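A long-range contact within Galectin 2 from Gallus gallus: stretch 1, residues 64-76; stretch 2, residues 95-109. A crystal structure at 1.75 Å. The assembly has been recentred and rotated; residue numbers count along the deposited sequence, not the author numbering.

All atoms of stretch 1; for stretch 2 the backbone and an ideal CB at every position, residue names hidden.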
# COMPACT_ATOMS: atom_id res chain seq x y z
N TRP A 64 -22.27 8.94 6.94
CA TRP A 64 -21.47 10.16 6.76
C TRP A 64 -21.89 11.28 7.69
O TRP A 64 -23.10 11.55 7.90
CB TRP A 64 -21.60 10.57 5.28
CG TRP A 64 -20.89 9.64 4.41
CD1 TRP A 64 -21.42 8.76 3.56
CD2 TRP A 64 -19.43 9.52 4.28
NE1 TRP A 64 -20.41 8.08 2.89
CE2 TRP A 64 -19.19 8.52 3.33
CE3 TRP A 64 -18.35 10.16 4.88
CZ2 TRP A 64 -17.88 8.10 2.97
CZ3 TRP A 64 -17.01 9.71 4.54
CH2 TRP A 64 -16.82 8.73 3.59
N GLN A 65 -20.91 11.98 8.26
CA GLN A 65 -21.14 13.08 9.18
C GLN A 65 -21.17 14.39 8.42
O GLN A 65 -21.43 14.38 7.23
CB GLN A 65 -20.06 13.09 10.30
CG GLN A 65 -19.96 11.70 10.89
CD GLN A 65 -21.07 11.45 11.84
OE1 GLN A 65 -21.13 12.08 12.92
NE2 GLN A 65 -21.96 10.53 11.49
N GLN A 66 -20.95 15.46 9.12
CA GLN A 66 -20.93 16.81 8.52
C GLN A 66 -19.58 17.10 7.85
O GLN A 66 -18.53 17.05 8.53
CB GLN A 66 -21.26 17.83 9.56
CG GLN A 66 -21.11 19.26 9.09
CD GLN A 66 -21.77 20.18 10.07
OE1 GLN A 66 -22.75 19.79 10.75
NE2 GLN A 66 -21.23 21.39 10.20
N GLU A 67 -19.59 17.44 6.55
CA GLU A 67 -18.32 17.65 5.81
C GLU A 67 -17.73 19.05 6.01
O GLU A 67 -18.44 20.04 6.37
CB GLU A 67 -18.52 17.25 4.31
CG GLU A 67 -18.95 18.46 3.41
CD GLU A 67 -20.31 18.99 3.66
OE1 GLU A 67 -21.11 18.46 4.52
OE2 GLU A 67 -20.63 19.97 2.95
N GLN A 68 -16.41 19.17 5.75
CA GLN A 68 -15.73 20.44 5.75
C GLN A 68 -15.22 20.63 4.36
O GLN A 68 -14.81 19.66 3.75
CB GLN A 68 -14.55 20.46 6.78
CG GLN A 68 -15.13 20.47 8.18
CD GLN A 68 -14.07 20.70 9.24
OE1 GLN A 68 -12.88 20.88 8.92
NE2 GLN A 68 -14.51 20.72 10.51
N ARG A 69 -15.28 21.86 3.83
CA ARG A 69 -14.90 22.12 2.47
C ARG A 69 -13.75 23.13 2.49
O ARG A 69 -13.83 24.18 3.15
CB ARG A 69 -16.14 22.68 1.66
CG ARG A 69 -17.14 21.52 1.42
CD ARG A 69 -18.56 22.04 1.02
NE ARG A 69 -19.32 20.81 0.67
CZ ARG A 69 -19.22 20.24 -0.52
NH1 ARG A 69 -18.51 20.81 -1.51
NH2 ARG A 69 -19.81 19.09 -0.77
N ASP A 70 -12.69 22.83 1.76
CA ASP A 70 -11.57 23.78 1.59
C ASP A 70 -11.41 24.10 0.10
O ASP A 70 -11.19 23.22 -0.73
CB ASP A 70 -10.30 23.15 2.24
CG ASP A 70 -9.09 24.07 2.23
OD1 ASP A 70 -8.96 24.95 1.36
OD2 ASP A 70 -8.26 23.90 3.13
N LYS A 71 -11.52 25.41 -0.23
CA LYS A 71 -11.56 25.84 -1.61
C LYS A 71 -10.16 26.10 -2.18
O LYS A 71 -10.01 26.38 -3.35
CB LYS A 71 -12.44 27.08 -1.76
CG LYS A 71 -13.89 26.69 -1.57
CD LYS A 71 -14.36 26.00 -2.84
CE LYS A 71 -14.03 26.77 -4.13
NZ LYS A 71 -14.54 26.13 -5.39
N HIS A 72 -9.14 25.83 -1.34
CA HIS A 72 -7.74 25.98 -1.78
C HIS A 72 -7.39 24.72 -2.55
O HIS A 72 -6.98 23.69 -1.96
CB HIS A 72 -6.78 26.17 -0.57
CG HIS A 72 -5.40 26.58 -0.97
ND1 HIS A 72 -4.92 27.86 -0.79
CD2 HIS A 72 -4.42 25.90 -1.63
CE1 HIS A 72 -3.68 27.95 -1.25
NE2 HIS A 72 -3.35 26.77 -1.77
N PHE A 73 -7.55 24.75 -3.86
CA PHE A 73 -7.55 23.52 -4.67
C PHE A 73 -6.57 23.69 -5.81
O PHE A 73 -6.85 24.34 -6.84
CB PHE A 73 -8.91 23.31 -5.36
CG PHE A 73 -9.06 21.97 -5.98
CD1 PHE A 73 -8.66 21.73 -7.29
CD2 PHE A 73 -9.58 20.92 -5.24
CE1 PHE A 73 -8.79 20.48 -7.89
CE2 PHE A 73 -9.72 19.67 -5.85
CZ PHE A 73 -9.33 19.43 -7.17
N ASN A 74 -5.42 23.15 -5.63
CA ASN A 74 -4.35 23.21 -6.62
C ASN A 74 -3.95 21.78 -6.91
O ASN A 74 -2.81 21.34 -6.59
CB ASN A 74 -3.11 23.94 -6.07
CG ASN A 74 -3.17 25.45 -6.28
OD1 ASN A 74 -3.74 25.93 -7.24
ND2 ASN A 74 -2.65 26.20 -5.32
N PHE A 75 -4.88 21.05 -7.49
CA PHE A 75 -4.58 19.70 -7.91
C PHE A 75 -4.81 19.76 -9.34
O PHE A 75 -5.71 20.48 -9.83
CB PHE A 75 -5.49 18.65 -7.26
CG PHE A 75 -5.14 18.27 -5.81
CD1 PHE A 75 -4.00 17.51 -5.56
CD2 PHE A 75 -5.93 18.69 -4.75
CE1 PHE A 75 -3.67 17.12 -4.23
CE2 PHE A 75 -5.60 18.32 -3.41
CZ PHE A 75 -4.49 17.51 -3.16
N TYR A 76 -4.10 18.94 -10.06
CA TYR A 76 -4.20 18.92 -11.52
C TYR A 76 -4.35 17.55 -12.05
O TYR A 76 -3.59 16.63 -11.70
CB TYR A 76 -2.90 19.55 -12.12
CG TYR A 76 -2.74 20.92 -11.55
CD1 TYR A 76 -3.33 22.02 -12.15
CD2 TYR A 76 -2.07 21.13 -10.35
CE1 TYR A 76 -3.23 23.27 -11.62
CE2 TYR A 76 -1.99 22.36 -9.79
CZ TYR A 76 -2.55 23.43 -10.42
OH TYR A 76 -2.46 24.65 -9.82
N UNK A 95 -0.93 18.07 4.55
CA UNK A 95 -0.12 19.11 3.86
C UNK A 95 -0.10 18.88 2.37
O UNK A 95 0.18 17.76 1.88
CB UNK A 95 1.31 19.13 4.39
N UNK A 96 -0.43 19.93 1.64
CA UNK A 96 -0.54 19.79 0.18
C UNK A 96 0.75 20.29 -0.47
O UNK A 96 1.54 21.02 0.15
CB UNK A 96 -1.75 20.56 -0.36
N UNK A 97 0.94 19.95 -1.75
CA UNK A 97 2.21 20.33 -2.47
C UNK A 97 2.52 21.83 -2.41
O UNK A 97 3.69 22.21 -2.19
CB UNK A 97 2.12 19.91 -3.94
N UNK A 98 1.49 22.67 -2.58
CA UNK A 98 1.72 24.12 -2.48
C UNK A 98 2.02 24.63 -1.06
O UNK A 98 2.23 25.80 -0.89
CB UNK A 98 0.49 24.86 -3.02
N UNK A 99 2.04 23.75 -0.06
CA UNK A 99 2.26 24.18 1.33
C UNK A 99 0.99 24.55 2.10
O UNK A 99 1.04 24.67 3.31
CB UNK A 99 3.20 25.38 1.34
N UNK A 100 -0.15 24.68 1.43
CA UNK A 100 -1.41 24.79 2.16
C UNK A 100 -1.64 23.56 3.08
O UNK A 100 -1.32 22.44 2.71
CB UNK A 100 -2.57 24.94 1.17
N UNK A 101 -2.23 23.78 4.25
CA UNK A 101 -2.58 22.72 5.20
C UNK A 101 -4.08 22.66 5.37
O UNK A 101 -4.76 23.70 5.55
CB UNK A 101 -1.90 22.94 6.55
N UNK A 102 -4.63 21.46 5.20
CA UNK A 102 -6.01 21.23 5.52
C UNK A 102 -6.05 20.58 6.87
O UNK A 102 -5.40 19.55 7.12
CB UNK A 102 -6.71 20.38 4.46
N UNK A 103 -6.80 21.21 7.79
CA UNK A 103 -6.96 20.66 9.11
C UNK A 103 -8.36 20.03 9.29
O UNK A 103 -9.38 20.55 8.82
CB UNK A 103 -6.72 21.75 10.16
N UNK A 104 -8.45 18.88 9.90
CA UNK A 104 -9.74 18.21 10.14
C UNK A 104 -9.78 17.60 11.54
O UNK A 104 -8.85 16.84 11.92
CB UNK A 104 -9.99 17.13 9.09
N UNK A 105 -10.87 17.85 12.31
CA UNK A 105 -10.90 17.37 13.69
C UNK A 105 -10.98 15.87 13.79
O UNK A 105 -11.59 15.19 12.97
CB UNK A 105 -12.08 17.99 14.44
N UNK A 106 -10.26 15.35 14.79
CA UNK A 106 -10.39 13.95 15.16
C UNK A 106 -11.60 13.84 16.02
O UNK A 106 -11.47 13.69 17.27
CB UNK A 106 -9.15 13.42 15.88
N UNK A 107 -12.78 13.95 15.39
CA UNK A 107 -14.08 14.03 16.05
C UNK A 107 -14.38 12.92 16.99
O UNK A 107 -14.98 13.15 18.04
CB UNK A 107 -15.19 14.08 15.00
N UNK A 108 -14.03 11.69 16.60
CA UNK A 108 -14.49 10.56 17.36
C UNK A 108 -13.40 10.04 18.29
O UNK A 108 -13.55 9.01 18.92
CB UNK A 108 -14.97 9.45 16.42
N UNK A 109 -12.31 10.79 18.38
CA UNK A 109 -11.29 10.49 19.38
C UNK A 109 -10.50 9.22 19.15
O UNK A 109 -9.97 8.64 20.10
CB UNK A 109 -11.95 10.40 20.76

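Stretch 2 runs antiparallel to stretch 1, strand 101-105 lying against strand 68-70 at 175°, with axes 8.8 Å apart at closest approach. At that spacing side chains must bridge the gap.

Position 95 is out of reach, so stretch 1 sets no preference; it is Lys95. At 96 the CB points toward stretch 1, 5.0 Å from Phe75 CZ, which invites a branched or long apolar chain. It is Leu96, whose CD2 packs 3.9 Å from Phe75 CZ. Position 97, second in the type I turn from 96 to 99, has phi/psi of -54/-42 and tolerates many residues; Pro97 fits its phi.

The ideal CB of 98 lies 4.1 Å from Asn74 ND2 and 4.5 Å from His72 NE2. Two possible donors ask for a short acceptor, Asp or perhaps Asn. Asp98 answers with one oxygen: OD2 accepts from Asn74 ND2 and from His72 NE2, both at 2.7 Å. Its OD1 accepts from the backbone N of 100, bracing the turn. At 99, phi is 89° and a CB would jam against the preceding carbonyl O; the residue is Gly99.

At 100 the CB sits 3.5 Å from His72 CD2, over the imidazole face, with the Asp70 carboxylate beyond. A flat side chain could stack, and a donor could reach the acid. His100 does both: its ring forms an offset stack with that of His72 (centroids 4.1 Å, planes at 6°), and its NE2 donates to Asp70 OD2 at 2.6 Å, nearly straight at 168°.

Position 101 points away, leaving polar residues free to extend; it is Glu101. At 102 the CB points toward stretch 1, 4.1 Å from Asp70 OD2, and a small or β-branched residue suits the strand. Val102 brings CG2 within 3.4 Å of Asp70 OD2. Position 103 points sideways into open space; it is Glu103. At 104, also sideways, a long or flat side chain could reach Gln68; the ring of Phe104 does, CD1 lying 3.6 Å from Gln68 OE1. Position 105 points sideways, its phi of -68° admits proline among others, and the residue is Pro105, with CD 3.5 Å from Gln68 NE2.

Position 106, out of reach, starts another type I turn; it is Asn106. At 107 the CB points toward stretch 1 across a wide gap, with the carbonyl of Gln66 beyond: a long donor such as Lys or Arg would suit. Arg107 supplies two, NH2 at 2.7 Å and NH1 at 2.9 Å from Gln66 O. Position 108 also points toward stretch 1, with room for a large side chain; it is His108. Positive phi at 109 favours Gly109.

Stretch 2, residues 95-109: KLPDGHEVEFPNRHG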
# COMPACT_ATOMS: atom_id res chain seq x y z
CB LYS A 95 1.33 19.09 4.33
CG LYS A 95 1.48 19.28 5.81
CD LYS A 95 2.99 19.38 6.08
CE LYS A 95 3.22 19.15 7.57
NZ LYS A 95 4.70 18.97 7.78
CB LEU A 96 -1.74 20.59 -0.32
CG LEU A 96 -3.13 20.46 0.35
CD1 LEU A 96 -4.22 21.35 -0.24
CD2 LEU A 96 -3.54 19.01 0.34
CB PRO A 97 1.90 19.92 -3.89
CG PRO A 97 0.98 18.71 -3.72
CD PRO A 97 0.08 19.08 -2.55
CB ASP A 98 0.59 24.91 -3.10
CG ASP A 98 -0.74 24.68 -2.40
OD1 ASP A 98 -0.78 24.16 -1.24
OD2 ASP A 98 -1.76 25.02 -3.03
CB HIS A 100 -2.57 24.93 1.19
CG HIS A 100 -3.88 25.12 1.88
ND1 HIS A 100 -4.21 26.28 2.55
CD2 HIS A 100 -4.96 24.29 2.01
CE1 HIS A 100 -5.42 26.16 3.08
NE2 HIS A 100 -5.90 24.96 2.76
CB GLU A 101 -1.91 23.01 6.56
CG GLU A 101 -0.39 22.92 6.44
CD GLU A 101 0.30 23.26 7.73
OE1 GLU A 101 -0.32 23.98 8.54
OE2 GLU A 101 1.43 22.80 7.93
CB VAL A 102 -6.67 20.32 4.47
CG1 VAL A 102 -8.14 20.05 4.83
CG2 VAL A 102 -6.52 20.97 3.11
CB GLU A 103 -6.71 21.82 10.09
CG GLU A 103 -6.67 21.48 11.54
CD GLU A 103 -6.27 22.71 12.39
OE1 GLU A 103 -5.05 23.08 12.39
OE2 GLU A 103 -7.18 23.29 13.03
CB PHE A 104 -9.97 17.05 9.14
CG PHE A 104 -11.36 16.49 9.16
CD1 PHE A 104 -12.45 17.29 8.73
CD2 PHE A 104 -11.62 15.18 9.57
CE1 PHE A 104 -13.75 16.78 8.72
CE2 PHE A 104 -12.92 14.67 9.60
CZ PHE A 104 -14.00 15.48 9.17
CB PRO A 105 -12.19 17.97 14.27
CG PRO A 105 -13.07 18.11 13.06
CD PRO A 105 -12.13 18.58 11.98
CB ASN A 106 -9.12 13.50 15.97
CG ASN A 106 -9.12 12.03 16.30
OD1 ASN A 106 -9.98 11.28 15.89
ND2 ASN A 106 -8.11 11.58 17.09
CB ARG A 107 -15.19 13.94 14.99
CG ARG A 107 -15.22 15.13 14.12
CD ARG A 107 -16.19 14.85 12.98
NE ARG A 107 -16.37 16.14 12.40
CZ ARG A 107 -16.92 16.33 11.22
NH1 ARG A 107 -17.26 15.28 10.51
NH2 ARG A 107 -17.07 17.59 10.79
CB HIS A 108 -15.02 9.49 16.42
CG HIS A 108 -15.95 10.05 15.38
ND1 HIS A 108 -17.23 10.50 15.68
CD2 HIS A 108 -15.79 10.25 14.04
CE1 HIS A 108 -17.80 10.95 14.58
NE2 HIS A 108 -16.95 10.82 13.57
O HOH W 1 -1.14 21.84 -3.74
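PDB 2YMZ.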